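Long-range contact in ABC transporter substrate binding protein (Ribose) (Agrobacterium vitis, PDB 5DKV), which binds the sugar alpha-D-tagatopyranose in its crystal structure and probably serves as the solute-binding component of an ABC-type carbohydrate transporter: residues F41-A55 and Q274-S286. Sequence-based numbering, arbitrary orientation.
Sequences FYITMHKGAEAAAAA and QHPAEIGYYGVIS. With T6T (alpha-D-tagatopyranose), chain E.
Gln274 brings its amide to Phe41 at the sugar site: NE2 lies 3.2 Å from Phe41 CE1, and the amide and ring planes are nearly parallel. The same NE2 gives tagatose O4 a nearly straight hydrogen bond of 2.9 Å (176° at the hydrogen), while O4 also sits over one face of the Phe41 ring, toward its rim. NE2 is also bonded to Asp254 OD2, and OE1 accepts from Ser140 OG, the two together fixing the amide's rotation. Pro276, first residue of its helix, sets CB against Phe41 CD1 and CG against the methyl of Thr44, whose hydroxyl is bonded to Ala40 O and Ala323 N. Beyond it the helices 40-56 and 276-291 cross at -40° with segment axes just 6.3 Å apart, a glycine-mediated close packing within one lobe of a type I periplasmic binding protein fold. Backbone contacts provide the evidence: Met45 CA approaches Pro276 O at 3.2 Å, and Ala277 O, the next carbonyl along, meets Gly48 CA in a second CA-H...O contact. Ile279 extends CD1 to Phe41 CZ and lays CG2 against Met45 CE, brought there by a methionine chain bent at its third torsion. Gly280 returns the backbone contact, its CA pointing a hydrogen almost straight at Met45 O over 3.5 Å; Gly48 and Gly280, having no side chains, let the backbones meet, with Gly48 CA 3.9 Å from Ala277 CA. Tyr281, with CG anti to the backbone N, presents a ring face to Ala52 CB, 3.8 Å from the centroid and 15° off the normal, a CH-pi contact. Val284 straddles the alanines, CG2 meeting Ala49 CB at 3.6 Å and CG1 reaching Ala53, and it also touches Ile30 and Ile60 of the underlying sheet. Ile285 closes over Ala52 CB with its CD1.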
ATOM      1  N   PHE A  41       0.999   6.945  -2.908  1.00  8.03           N
ATOM      2  CA  PHE A  41       0.411   5.684  -3.345  1.00  7.94           C
ATOM      3  C   PHE A  41      -1.028   5.905  -3.799  1.00  8.96           C
ATOM      4  O   PHE A  41      -1.433   5.495  -4.898  1.00  9.41           O
ATOM      5  CB  PHE A  41       0.445   4.651  -2.229  1.00  9.05           C
ATOM      6  CG  PHE A  41      -0.270   3.356  -2.549  1.00  7.51           C
ATOM      7  CD1 PHE A  41       0.329   2.394  -3.313  1.00  7.21           C
ATOM      8  CD2 PHE A  41      -1.522   3.095  -2.021  1.00  8.79           C
ATOM      9  CE1 PHE A  41      -0.295   1.198  -3.588  1.00  7.49           C
ATOM     10  CE2 PHE A  41      -2.177   1.893  -2.293  1.00  7.00           C
ATOM     11  CZ  PHE A  41      -1.570   0.940  -3.089  1.00  7.37           C
ATOM     12  N   TYR A  42      -1.810   6.570  -2.962  1.00  8.57           N
ATOM     13  CA  TYR A  42      -3.215   6.771  -3.294  1.00  9.35           C
ATOM     14  C   TYR A  42      -3.376   7.823  -4.391  1.00 10.57           C
ATOM     15  O   TYR A  42      -4.324   7.782  -5.174  1.00  9.82           O
ATOM     16  CB  TYR A  42      -4.011   7.142  -2.048  1.00  7.58           C
ATOM     17  CG  TYR A  42      -4.102   5.983  -1.066  1.00  8.75           C
ATOM     18  CD1 TYR A  42      -4.770   4.792  -1.417  1.00  8.68           C
ATOM     19  CD2 TYR A  42      -3.515   6.042   0.178  1.00  8.89           C
ATOM     20  CE1 TYR A  42      -4.831   3.725  -0.547  1.00  8.35           C
ATOM     21  CE2 TYR A  42      -3.572   4.952   1.055  1.00  8.14           C
ATOM     22  CZ  TYR A  42      -4.232   3.810   0.686  1.00  9.74           C
ATOM     23  OH  TYR A  42      -4.263   2.782   1.599  1.00 11.02           O
ATOM     24  N   ILE A  43      -2.466   8.779  -4.436  1.00  9.74           N
ATOM     25  CA  ILE A  43      -2.512   9.800  -5.480  1.00  9.21           C
ATOM     26  C   ILE A  43      -2.298   9.144  -6.824  1.00  9.28           C
ATOM     27  O   ILE A  43      -2.980   9.473  -7.799  1.00 12.43           O
ATOM     28  CB  ILE A  43      -1.475  10.911  -5.192  1.00 12.62           C
ATOM     29  CG1 ILE A  43      -1.944  11.709  -3.984  1.00 11.12           C
ATOM     30  CG2 ILE A  43      -1.252  11.840  -6.397  1.00 11.47           C
ATOM     31  CD1 ILE A  43      -0.877  12.617  -3.384  1.00 15.81           C
ATOM     32  N   THR A  44      -1.359   8.205  -6.885  1.00  8.77           N
ATOM     33  CA  THR A  44      -1.068   7.491  -8.125  1.00  8.93           C
ATOM     34  C   THR A  44      -2.190   6.508  -8.472  1.00  8.32           C
ATOM     35  O   THR A  44      -2.545   6.368  -9.639  1.00 10.46           O
ATOM     36  CB  THR A  44       0.283   6.771  -8.019  1.00 11.12           C
ATOM     37  OG1 THR A  44       1.271   7.740  -7.658  1.00 10.56           O
ATOM     38  CG2 THR A  44       0.668   6.141  -9.320  1.00 11.22           C
ATOM     39  N   MET A  45      -2.797   5.881  -7.460  1.00  8.81           N
ATOM     40  CA  MET A  45      -3.978   5.036  -7.685  1.00 11.10           C
ATOM     41  C   MET A  45      -5.107   5.851  -8.307  1.00  9.46           C
ATOM     42  O   MET A  45      -5.745   5.439  -9.257  1.00  9.42           O
ATOM     43  CB  MET A  45      -4.457   4.407  -6.375  1.00 10.53           C
ATOM     44  CG  MET A  45      -5.642   3.476  -6.539  1.00  9.94           C
ATOM     45  SD  MET A  45      -6.471   3.084  -5.003  1.00 10.04           S
ATOM     46  CE  MET A  45      -5.142   2.278  -4.129  1.00 10.54           C
ATOM     47  N   HIS A  46      -5.308   7.041  -7.787  1.00  7.43           N
ATOM     48  CA  HIS A  46      -6.298   7.942  -8.338  1.00  8.62           C
ATOM     49  C   HIS A  46      -5.998   8.286  -9.811  1.00  9.47           C
ATOM     50  O   HIS A  46      -6.898   8.340 -10.653  1.00 10.80           O
ATOM     51  CB  HIS A  46      -6.337   9.204  -7.465  1.00  9.08           C
ATOM     52  CG  HIS A  46      -7.348  10.208  -7.896  1.00  9.50           C
ATOM     53  ND1 HIS A  46      -7.315  11.511  -7.456  1.00 12.31           N
ATOM     54  CD2 HIS A  46      -8.399  10.118  -8.741  1.00  8.72           C
ATOM     55  CE1 HIS A  46      -8.325  12.175  -7.997  1.00 12.35           C
ATOM     56  NE2 HIS A  46      -8.977  11.358  -8.799  1.00 12.63           N
ATOM     57  N   LYS A  47      -4.724   8.496 -10.138  1.00  8.61           N
ATOM     58  CA  LYS A  47      -4.348   8.782 -11.517  1.00 10.84           C
ATOM     59  C   LYS A  47      -4.782   7.638 -12.453  1.00 11.28           C
ATOM     60  O   LYS A  47      -5.375   7.859 -13.520  1.00 10.23           O
ATOM     61  CB  LYS A  47      -2.828   9.015 -11.604  1.00 11.24           C
ATOM     62  CG  LYS A  47      -2.300   9.360 -12.953  1.00 15.13           C
ATOM     63  CD  LYS A  47      -0.815   9.700 -12.844  1.00 26.12           C
ATOM     64  CE  LYS A  47      -0.225  10.077 -14.206  1.00 43.23           C
ATOM     65  NZ  LYS A  47       1.175  10.599 -14.083  1.00 52.57           N
ATOM     66  N   GLY A  48      -4.487   6.414 -12.037  1.00  8.59           N
ATOM     67  CA  GLY A  48      -4.897   5.234 -12.788  1.00  7.77           C
ATOM     68  C   GLY A  48      -6.410   5.146 -12.926  1.00  7.44           C
ATOM     69  O   GLY A  48      -6.947   4.829 -13.969  1.00  8.68           O
ATOM     70  N   ALA A  49      -7.109   5.438 -11.844  1.00  8.44           N
ATOM     71  CA  ALA A  49      -8.564   5.424 -11.874  1.00  7.96           C
ATOM     72  C   ALA A  49      -9.115   6.471 -12.867  1.00  8.84           C
ATOM     73  O   ALA A  49     -10.085   6.212 -13.571  1.00  8.72           O
ATOM     74  CB  ALA A  49      -9.112   5.664 -10.504  1.00  9.28           C
ATOM     75  N   GLU A  50      -8.523   7.667 -12.913  1.00  9.68           N
ATOM     76  CA  GLU A  50      -9.014   8.693 -13.854  1.00  9.67           C
ATOM     77  C   GLU A  50      -8.744   8.268 -15.291  1.00 12.12           C
ATOM     78  O   GLU A  50      -9.540   8.551 -16.194  1.00 12.26           O
ATOM     79  CB  GLU A  50      -8.372  10.051 -13.574  1.00 11.11           C
ATOM     80  CG  GLU A  50      -8.736  10.697 -12.214  1.00 11.30           C
ATOM     81  CD  GLU A  50     -10.132  11.333 -12.180  1.00 13.47           C
ATOM     82  OE1 GLU A  50     -10.842  11.361 -13.229  1.00 13.24           O
ATOM     83  OE2 GLU A  50     -10.513  11.820 -11.077  1.00 14.19           O
ATOM     84  N   ALA A  51      -7.642   7.576 -15.519  1.00 10.06           N
ATOM     85  CA  ALA A  51      -7.313   7.133 -16.864  1.00  9.22           C
ATOM     86  C   ALA A  51      -8.338   6.086 -17.333  1.00  9.33           C
ATOM     87  O   ALA A  51      -8.818   6.150 -18.479  1.00 10.72           O
ATOM     88  CB  ALA A  51      -5.899   6.600 -16.914  1.00 14.42           C
ATOM     89  N   ALA A  52      -8.678   5.139 -16.464  1.00 11.69           N
ATOM     90  CA  ALA A  52      -9.687   4.133 -16.800  1.00 11.17           C
ATOM     91  C   ALA A  52     -11.052   4.800 -16.980  1.00  9.06           C
ATOM     92  O   ALA A  52     -11.798   4.465 -17.895  1.00 10.59           O
ATOM     93  CB  ALA A  52      -9.750   3.038 -15.721  1.00  9.68           C
ATOM     94  N   ALA A  53     -11.360   5.786 -16.134  1.00  8.31           N
ATOM     95  CA  ALA A  53     -12.655   6.449 -16.224  1.00 12.88           C
ATOM     96  C   ALA A  53     -12.804   7.147 -17.579  1.00 16.26           C
ATOM     97  O   ALA A  53     -13.868   7.092 -18.217  1.00 13.97           O
ATOM     98  CB  ALA A  53     -12.831   7.476 -15.062  1.00 11.12           C
ATOM     99  N   ALA A  54     -11.739   7.803 -18.024  1.00 11.48           N
ATOM    100  CA  ALA A  54     -11.777   8.480 -19.322  1.00 10.06           C
ATOM    101  C   ALA A  54     -12.010   7.471 -20.443  1.00 10.96           C
ATOM    102  O   ALA A  54     -12.688   7.774 -21.436  1.00 14.18           O
ATOM    103  CB  ALA A  54     -10.501   9.248 -19.555  1.00 17.25           C
ATOM    104  N   ALA A  55     -11.471   6.278 -20.279  1.00 11.67           N
ATOM    105  CA  ALA A  55     -11.542   5.270 -21.316  1.00 12.68           C
ATOM    106  C   ALA A  55     -12.946   4.697 -21.498  1.00 16.69           C
ATOM    107  O   ALA A  55     -13.327   4.365 -22.625  1.00 18.87           O
ATOM    108  CB  ALA A  55     -10.552   4.170 -21.025  1.00 15.65           C
ATOM    109  N   GLN A 274       4.940  -0.719  -5.518  1.00  8.51           N
ATOM    110  CA  GLN A 274       3.699  -1.308  -5.938  1.00  7.33           C
ATOM    111  C   GLN A 274       3.325  -0.690  -7.272  1.00  8.36           C
ATOM    112  O   GLN A 274       4.055   0.146  -7.802  1.00 10.42           O
ATOM    113  CB  GLN A 274       2.611  -1.061  -4.901  1.00  7.06           C
ATOM    114  CG  GLN A 274       2.954  -1.594  -3.501  1.00  6.60           C
ATOM    115  CD  GLN A 274       1.800  -1.440  -2.552  1.00  8.49           C
ATOM    116  OE1 GLN A 274       0.894  -2.245  -2.574  1.00  8.28           O
ATOM    117  NE2 GLN A 274       1.825  -0.396  -1.722  1.00  8.01           N
ATOM    118  N   HIS A 275       2.168  -1.098  -7.774  1.00  9.06           N
ATOM    119  CA  HIS A 275       1.582  -0.572  -9.018  1.00  6.86           C
ATOM    120  C   HIS A 275       0.236   0.078  -8.725  1.00  7.02           C
ATOM    121  O   HIS A 275      -0.795  -0.426  -9.133  1.00  8.12           O
ATOM    122  CB  HIS A 275       1.411  -1.693 -10.027  1.00  7.48           C
ATOM    123  CG  HIS A 275       2.705  -2.242 -10.551  1.00  8.26           C
ATOM    124  ND1 HIS A 275       2.751  -3.198 -11.543  1.00 12.22           N
ATOM    125  CD2 HIS A 275       3.994  -1.988 -10.219  1.00  9.79           C
ATOM    126  CE1 HIS A 275       4.005  -3.509 -11.804  1.00 13.31           C
ATOM    127  NE2 HIS A 275       4.783  -2.790 -11.015  1.00 14.21           N
ATOM    128  N   PRO A 276       0.236   1.187  -7.981  1.00  6.69           N
ATOM    129  CA  PRO A 276      -1.063   1.784  -7.619  1.00  6.63           C
ATOM    130  C   PRO A 276      -1.924   2.188  -8.805  1.00  6.83           C
ATOM    131  O   PRO A 276      -3.149   2.108  -8.701  1.00  6.80           O
ATOM    132  CB  PRO A 276      -0.673   3.023  -6.806  1.00  6.96           C
ATOM    133  CG  PRO A 276       0.793   3.213  -7.030  1.00  7.94           C
ATOM    134  CD  PRO A 276       1.354   1.844  -7.299  1.00  9.37           C
ATOM    135  N   ALA A 277      -1.334   2.676  -9.889  1.00  7.13           N
ATOM    136  CA  ALA A 277      -2.172   3.098 -11.004  1.00  8.86           C
ATOM    137  C   ALA A 277      -2.922   1.898 -11.570  1.00  9.11           C
ATOM    138  O   ALA A 277      -4.095   1.999 -11.932  1.00  8.90           O
ATOM    139  CB  ALA A 277      -1.332   3.799 -12.099  1.00  7.59           C
ATOM    140  N   GLU A 278      -2.239   0.759 -11.627  1.00  9.29           N
ATOM    141  CA  GLU A 278      -2.849  -0.506 -12.057  1.00  7.69           C
ATOM    142  C   GLU A 278      -4.051  -0.879 -11.163  1.00  9.71           C
ATOM    143  O   GLU A 278      -5.105  -1.307 -11.629  1.00  9.45           O
ATOM    144  CB  GLU A 278      -1.777  -1.579 -12.015  1.00  7.74           C
ATOM    145  CG  GLU A 278      -2.100  -2.891 -12.649  1.00  8.91           C
ATOM    146  CD  GLU A 278      -0.923  -3.832 -12.615  1.00 11.58           C
ATOM    147  OE1 GLU A 278       0.231  -3.403 -12.904  1.00 10.94           O
ATOM    148  OE2 GLU A 278      -1.161  -5.030 -12.305  1.00 13.49           O
ATOM    149  N   ILE A 279      -3.888  -0.703  -9.855  1.00  7.86           N
ATOM    150  CA  ILE A 279      -4.963  -0.967  -8.915  1.00  6.71           C
ATOM    151  C   ILE A 279      -6.156  -0.077  -9.176  1.00  7.39           C
ATOM    152  O   ILE A 279      -7.293  -0.559  -9.239  1.00  7.79           O
ATOM    153  CB  ILE A 279      -4.477  -0.801  -7.458  1.00  8.80           C
ATOM    154  CG1 ILE A 279      -3.424  -1.870  -7.158  1.00  8.94           C
ATOM    155  CG2 ILE A 279      -5.649  -0.895  -6.480  1.00  8.64           C
ATOM    156  CD1 ILE A 279      -2.742  -1.654  -5.825  1.00  9.81           C
ATOM    157  N   GLY A 280      -5.917   1.227  -9.329  1.00  7.95           N
ATOM    158  CA  GLY A 280      -6.962   2.147  -9.640  1.00  8.84           C
ATOM    159  C   GLY A 280      -7.665   1.861 -10.948  1.00  7.31           C
ATOM    160  O   GLY A 280      -8.896   1.953 -11.032  1.00  8.34           O
ATOM    161  N   TYR A 281      -6.864   1.568 -11.961  1.00  8.37           N
ATOM    162  CA  TYR A 281      -7.334   1.338 -13.323  1.00  7.84           C
ATOM    163  C   TYR A 281      -8.258   0.131 -13.342  1.00  8.18           C
ATOM    164  O   TYR A 281      -9.382   0.204 -13.840  1.00  8.80           O
ATOM    165  CB  TYR A 281      -6.139   1.126 -14.246  1.00  9.45           C
ATOM    166  CG  TYR A 281      -6.451   1.198 -15.722  1.00  8.15           C
ATOM    167  CD1 TYR A 281      -6.217   2.354 -16.435  1.00  9.94           C
ATOM    168  CD2 TYR A 281      -6.969   0.099 -16.403  1.00  9.79           C
ATOM    169  CE1 TYR A 281      -6.495   2.420 -17.789  1.00 10.99           C
ATOM    170  CE2 TYR A 281      -7.246   0.163 -17.760  1.00 11.67           C
ATOM    171  CZ  TYR A 281      -6.996   1.319 -18.444  1.00 14.39           C
ATOM    172  OH  TYR A 281      -7.275   1.385 -19.801  1.00 13.88           O
ATOM    173  N   TYR A 282      -7.786  -0.980 -12.783  1.00  9.04           N
ATOM    174  CA  TYR A 282      -8.587  -2.201 -12.792  1.00  9.32           C
ATOM    175  C   TYR A 282      -9.771  -2.079 -11.859  1.00  7.49           C
ATOM    176  O   TYR A 282     -10.819  -2.651 -12.110  1.00  8.86           O
ATOM    177  CB  TYR A 282      -7.735  -3.419 -12.454  1.00  7.60           C
ATOM    178  CG  TYR A 282      -7.026  -3.940 -13.689  1.00  9.19           C
ATOM    179  CD1 TYR A 282      -5.822  -3.392 -14.116  1.00 10.07           C
ATOM    180  CD2 TYR A 282      -7.581  -4.955 -14.447  1.00 10.50           C
ATOM    181  CE1 TYR A 282      -5.196  -3.851 -15.258  1.00 12.28           C
ATOM    182  CE2 TYR A 282      -6.960  -5.410 -15.620  1.00  9.29           C
ATOM    183  CZ  TYR A 282      -5.768  -4.867 -16.006  1.00 10.95           C
ATOM    184  OH  TYR A 282      -5.151  -5.340 -17.141  1.00 12.20           O
ATOM    185  N   GLY A 283      -9.649  -1.281 -10.804  1.00  7.31           N
ATOM    186  CA  GLY A 283     -10.826  -0.999  -9.994  1.00  7.32           C
ATOM    187  C   GLY A 283     -11.946  -0.331 -10.776  1.00  7.59           C
ATOM    188  O   GLY A 283     -13.096  -0.745 -10.676  1.00  9.30           O
ATOM    189  N   VAL A 284     -11.637   0.722 -11.528  1.00  7.72           N
ATOM    190  CA  VAL A 284     -12.662   1.412 -12.304  1.00 10.24           C
ATOM    191  C   VAL A 284     -13.208   0.531 -13.419  1.00  9.37           C
ATOM    192  O   VAL A 284     -14.425   0.476 -13.612  1.00  8.75           O
ATOM    193  CB  VAL A 284     -12.124   2.721 -12.881  1.00  8.53           C
ATOM    194  CG1 VAL A 284     -13.087   3.314 -13.926  1.00 11.88           C
ATOM    195  CG2 VAL A 284     -11.894   3.691 -11.757  1.00  9.04           C
ATOM    196  N   ILE A 285     -12.337  -0.141 -14.172  1.00  8.24           N
ATOM    197  CA  ILE A 285     -12.839  -1.019 -15.232  1.00 10.77           C
ATOM    198  C   ILE A 285     -13.734  -2.133 -14.679  1.00  8.50           C
ATOM    199  O   ILE A 285     -14.750  -2.459 -15.265  1.00 11.24           O
ATOM    200  CB  ILE A 285     -11.708  -1.656 -16.038  1.00 13.37           C
ATOM    201  CG1 ILE A 285     -10.863  -0.577 -16.743  1.00 11.46           C
ATOM    202  CG2 ILE A 285     -12.280  -2.610 -17.073  1.00 18.02           C
ATOM    203  CD1 ILE A 285     -11.629   0.283 -17.766  1.00 16.37           C
ATOM    204  N   SER A 286     -13.345  -2.729 -13.550  1.00  8.98           N
ATOM    205  CA  SER A 286     -14.150  -3.778 -12.939  1.00  9.01           C
ATOM    206  C   SER A 286     -15.503  -3.234 -12.471  1.00  8.41           C
ATOM    207  O   SER A 286     -16.531  -3.886 -12.584  1.00  9.72           O
ATOM    208  CB  SER A 286     -13.388  -4.405 -11.763  1.00 10.44           C
ATOM    209  OG  SER A 286     -12.177  -5.028 -12.205  1.00  9.23           O
TER
HETATM  210  O3  T6T E 401       1.888   1.236   1.329  1.00  7.37           O
HETATM  211  C3  T6T E 401       0.753   1.958   0.872  1.00  5.80           C
HETATM  212  C4  T6T E 401      -0.441   1.119   1.026  1.00  6.86           C
HETATM  213  O4  T6T E 401      -0.295  -0.087   0.190  1.00  8.07           O
HETATM  214  C5  T6T E 401      -0.643   0.762   2.433  1.00  7.27           C
HETATM  215  O5  T6T E 401      -1.872   0.041   2.624  1.00  9.02           O
HETATM  216  C6  T6T E 401      -0.780   1.991   3.316  1.00  7.69           C
HETATM  217  O6  T6T E 401       0.385   2.847   3.130  1.00  9.00           O
HETATM  218  C2  T6T E 401       0.569   3.219   1.739  1.00  6.42           C
HETATM  219  O2  T6T E 401      -0.549   3.914   1.239  1.00  9.14           O
HETATM  220  C1  T6T E 401       1.749   4.105   1.806  1.00  9.55           C
HETATM  221  O1  T6T E 401       2.118   4.586   0.553  1.00  8.79           O